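Local coordinates for protein bifunctional pinoresinol-lariciresinol reductase 1 (Thuja plicata, PDB 1QYD) that catalyses the NADPH-dependent, enantioselective reduction of pinoresinol to lariciresinol and of (-)-lariciresinol to (+)-secoisolariciresinol in lignan biosynthesis, at residues 27-32 and 207-212. Residues are numbered along the deposited sequence; the frame is centred on the assembly and turned at random.
Sequences LGHPTY and SIDDPQ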
ATOM      1  N   LEU A  27      -4.430   4.621 -35.351  1.00 26.68           N
ATOM      2  CA  LEU A  27      -5.413   3.666 -35.856  1.00 22.68           C
ATOM      3  C   LEU A  27      -6.786   4.302 -35.956  1.00 23.23           C
ATOM      4  O   LEU A  27      -7.797   3.608 -35.864  1.00 24.08           O
ATOM      5  CB  LEU A  27      -5.533   2.443 -34.957  1.00 19.28           C
ATOM      6  CG  LEU A  27      -4.411   1.456 -34.989  1.00 17.03           C
ATOM      7  CD1 LEU A  27      -4.644   0.410 -33.923  1.00  6.10           C
ATOM      8  CD2 LEU A  27      -4.311   0.871 -36.388  1.00 14.86           C
ATOM      9  N   GLY A  28      -6.831   5.631 -36.115  1.00 21.94           N
ATOM     10  CA  GLY A  28      -8.064   6.351 -36.374  1.00 21.45           C
ATOM     11  C   GLY A  28      -8.919   6.760 -35.181  1.00 23.55           C
ATOM     12  O   GLY A  28      -9.951   7.383 -35.433  1.00 31.38           O
ATOM     13  N   HIS A  29      -8.610   6.507 -33.905  1.00 18.70           N
ATOM     14  CA  HIS A  29      -9.443   6.937 -32.792  1.00 15.78           C
ATOM     15  C   HIS A  29      -9.283   8.396 -32.398  1.00 21.59           C
ATOM     16  O   HIS A  29      -8.153   8.837 -32.173  1.00 23.54           O
ATOM     17  CB  HIS A  29      -9.144   6.060 -31.600  1.00 11.96           C
ATOM     18  CG  HIS A  29      -9.512   4.661 -32.006  1.00  2.58           C
ATOM     19  ND1 HIS A  29      -9.026   4.027 -33.042  1.00  9.16           N
ATOM     20  CD2 HIS A  29     -10.452   3.871 -31.426  1.00  8.69           C
ATOM     21  CE1 HIS A  29      -9.656   2.882 -33.109  1.00  8.79           C
ATOM     22  NE2 HIS A  29     -10.518   2.784 -32.138  1.00 10.14           N
ATOM     23  N   PRO A  30     -10.364   9.202 -32.337  1.00 27.18           N
ATOM     24  CA  PRO A  30     -10.392  10.468 -31.592  1.00 30.34           C
ATOM     25  C   PRO A  30     -10.020  10.215 -30.134  1.00 29.43           C
ATOM     26  O   PRO A  30     -10.754   9.600 -29.353  1.00 30.03           O
ATOM     27  CB  PRO A  30     -11.818  11.032 -31.788  1.00 27.85           C
ATOM     28  CG  PRO A  30     -12.589   9.920 -32.479  1.00 27.18           C
ATOM     29  CD  PRO A  30     -11.512   9.159 -33.252  1.00 28.66           C
ATOM     30  N   THR A  31      -8.790  10.664 -29.842  1.00 26.56           N
ATOM     31  CA  THR A  31      -8.202  10.431 -28.545  1.00 20.16           C
ATOM     32  C   THR A  31      -8.082  11.661 -27.698  1.00 14.74           C
ATOM     33  O   THR A  31      -7.712  12.735 -28.145  1.00 16.96           O
ATOM     34  CB  THR A  31      -6.853   9.773 -28.761  1.00 20.21           C
ATOM     35  OG1 THR A  31      -7.181   8.564 -29.411  1.00 21.13           O
ATOM     36  CG2 THR A  31      -6.090   9.412 -27.519  1.00 20.26           C
ATOM     37  N   TYR A  32      -8.497  11.376 -26.474  1.00 11.14           N
ATOM     38  CA  TYR A  32      -8.563  12.248 -25.335  1.00  9.57           C
ATOM     39  C   TYR A  32      -7.607  11.676 -24.306  1.00  7.92           C
ATOM     40  O   TYR A  32      -7.611  10.472 -24.058  1.00  7.84           O
ATOM     41  CB  TYR A  32      -9.931  12.245 -24.679  1.00 12.59           C
ATOM     42  CG  TYR A  32     -11.150  12.769 -25.416  1.00 19.49           C
ATOM     43  CD1 TYR A  32     -11.599  12.242 -26.634  1.00 23.98           C
ATOM     44  CD2 TYR A  32     -11.872  13.776 -24.791  1.00 19.43           C
ATOM     45  CE1 TYR A  32     -12.786  12.723 -27.217  1.00 30.78           C
ATOM     46  CE2 TYR A  32     -13.048  14.266 -25.350  1.00 30.33           C
ATOM     47  CZ  TYR A  32     -13.516  13.742 -26.565  1.00 35.59           C
ATOM     48  OH  TYR A  32     -14.719  14.238 -27.075  1.00 22.66           O
ATOM     49  N   SER A 207      -8.531  -4.385 -29.801  1.00  9.97           N
ATOM     50  CA  SER A 207      -9.477  -5.117 -28.992  1.00  9.09           C
ATOM     51  C   SER A 207     -10.745  -4.297 -28.748  1.00 18.92           C
ATOM     52  O   SER A 207     -11.853  -4.814 -28.830  1.00 22.34           O
ATOM     53  CB  SER A 207      -8.878  -5.465 -27.645  1.00  2.00           C
ATOM     54  OG  SER A 207      -8.409  -4.348 -26.900  1.00  2.00           O
ATOM     55  N   ILE A 208     -10.484  -3.011 -28.474  1.00 23.34           N
ATOM     56  CA  ILE A 208     -11.344  -1.918 -28.067  1.00 23.41           C
ATOM     57  C   ILE A 208     -12.812  -1.990 -28.380  1.00 25.06           C
ATOM     58  O   ILE A 208     -13.648  -1.881 -27.484  1.00 27.47           O
ATOM     59  CB  ILE A 208     -10.652  -0.652 -28.648  1.00 25.38           C
ATOM     60  CG1 ILE A 208      -9.799  -0.123 -27.532  1.00 24.65           C
ATOM     61  CG2 ILE A 208     -11.571   0.461 -29.096  1.00 25.15           C
ATOM     62  CD1 ILE A 208      -9.216   1.285 -27.822  1.00 34.25           C
ATOM     63  N   ASP A 209     -13.101  -2.178 -29.663  1.00 27.78           N
ATOM     64  CA  ASP A 209     -14.465  -2.256 -30.156  1.00 21.84           C
ATOM     65  C   ASP A 209     -14.891  -3.673 -30.542  1.00 25.25           C
ATOM     66  O   ASP A 209     -16.015  -3.841 -31.015  1.00 30.81           O
ATOM     67  CB  ASP A 209     -14.619  -1.351 -31.384  1.00 21.28           C
ATOM     68  CG  ASP A 209     -14.102   0.075 -31.256  1.00 19.94           C
ATOM     69  OD1 ASP A 209     -14.399   0.745 -30.270  1.00 23.54           O
ATOM     70  OD2 ASP A 209     -13.400   0.525 -32.149  1.00 16.94           O
ATOM     71  N   ASP A 210     -14.070  -4.724 -30.364  1.00 27.79           N
ATOM     72  CA  ASP A 210     -14.385  -6.060 -30.833  1.00 26.36           C
ATOM     73  C   ASP A 210     -15.388  -6.829 -29.978  1.00 28.05           C
ATOM     74  O   ASP A 210     -15.237  -6.905 -28.759  1.00 28.66           O
ATOM     75  CB  ASP A 210     -13.087  -6.838 -30.940  1.00 25.72           C
ATOM     76  CG  ASP A 210     -13.085  -7.627 -32.234  1.00 27.85           C
ATOM     77  OD1 ASP A 210     -13.271  -8.837 -32.170  1.00 22.34           O
ATOM     78  OD2 ASP A 210     -12.921  -7.027 -33.301  1.00 32.94           O
ATOM     79  N   PRO A 211     -16.450  -7.403 -30.562  1.00 27.72           N
ATOM     80  CA  PRO A 211     -17.433  -8.235 -29.875  1.00 28.35           C
ATOM     81  C   PRO A 211     -16.875  -9.443 -29.160  1.00 28.80           C
ATOM     82  O   PRO A 211     -17.358  -9.847 -28.102  1.00 32.61           O
ATOM     83  CB  PRO A 211     -18.431  -8.613 -30.947  1.00 27.26           C
ATOM     84  CG  PRO A 211     -17.664  -8.415 -32.227  1.00 31.99           C
ATOM     85  CD  PRO A 211     -16.895  -7.142 -31.923  1.00 29.95           C
ATOM     86  N   GLN A 212     -15.831  -9.971 -29.796  1.00 26.99           N
ATOM     87  CA  GLN A 212     -15.056 -11.096 -29.318  1.00 21.64           C
ATOM     88  C   GLN A 212     -14.243 -10.826 -28.061  1.00 21.32           C
ATOM     89  O   GLN A 212     -14.041 -11.762 -27.294  1.00 20.78           O
ATOM     90  CB  GLN A 212     -14.077 -11.554 -30.385  1.00 25.33           C
ATOM     91  CG  GLN A 212     -14.703 -11.954 -31.707  1.00 27.04           C
ATOM     92  CD  GLN A 212     -13.998 -13.158 -32.314  1.00 30.51           C
ATOM     93  OE1 GLN A 212     -13.408 -13.088 -33.397  1.00 33.57           O
ATOM     94  NE2 GLN A 212     -14.056 -14.294 -31.606  1.00 31.39           N
TER
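His29 points its imidazole edge at the carboxylate of Asp209, the two side chains reaching for each other from opposite directions. Ring and carboxylate lie almost in one plane, 10° apart, and OD2 of Asp209 sits at the ring edge 3.7 Å from NE2 of His29. That gap is too long for a hydrogen bond, so the pair is at most a loose polar approach. OD2 of Asp209 is instead gripped by the hydroxyl of Ser5 and a salt bridge to Lys3, both on the N-terminal segment that leads into strand 7-10. Ile208 passes the imidazole in the opposite sense, bringing its CG2 methyl to 4.0 Å from NE2 of His29 at an oblique angle to the ring. The Ile208 side chain also touches Val79 and Ile81 of strand 79-82. With CG beside the backbone N and anti to the carbonyl carbon (chi1 -62°), and the ring turned by chi2 of 57°, ND1 of His29 faces the carbonyl O of Leu27 in a weak, bent bond of 3.1 Å. Segment 27-32 belongs to the Rossmann-type fold, linking helix 17-26, which follows the glycine-rich loop thought to bind NADP(+), to strand 31-34 of the parallel sheet. Gly28, at positive phi, is the C' residue of the Schellman motif that ends this helix, with His29 N turned back to bond a carbonyl of its last turn. Further along, at the start of strand 31-34, OG1 of Thr31 bonds to the carbonyl O of His29 at 2.9 Å, approaching from above the carbonyl plane. Across the contact, Ser207 to Asp210 form a type I turn leading from helix 197-207 into the loop, closed by a 2.7 Å bond from Asp210 N to Ser207 O. Ile205 of that helix also touches both Leu27 and His29.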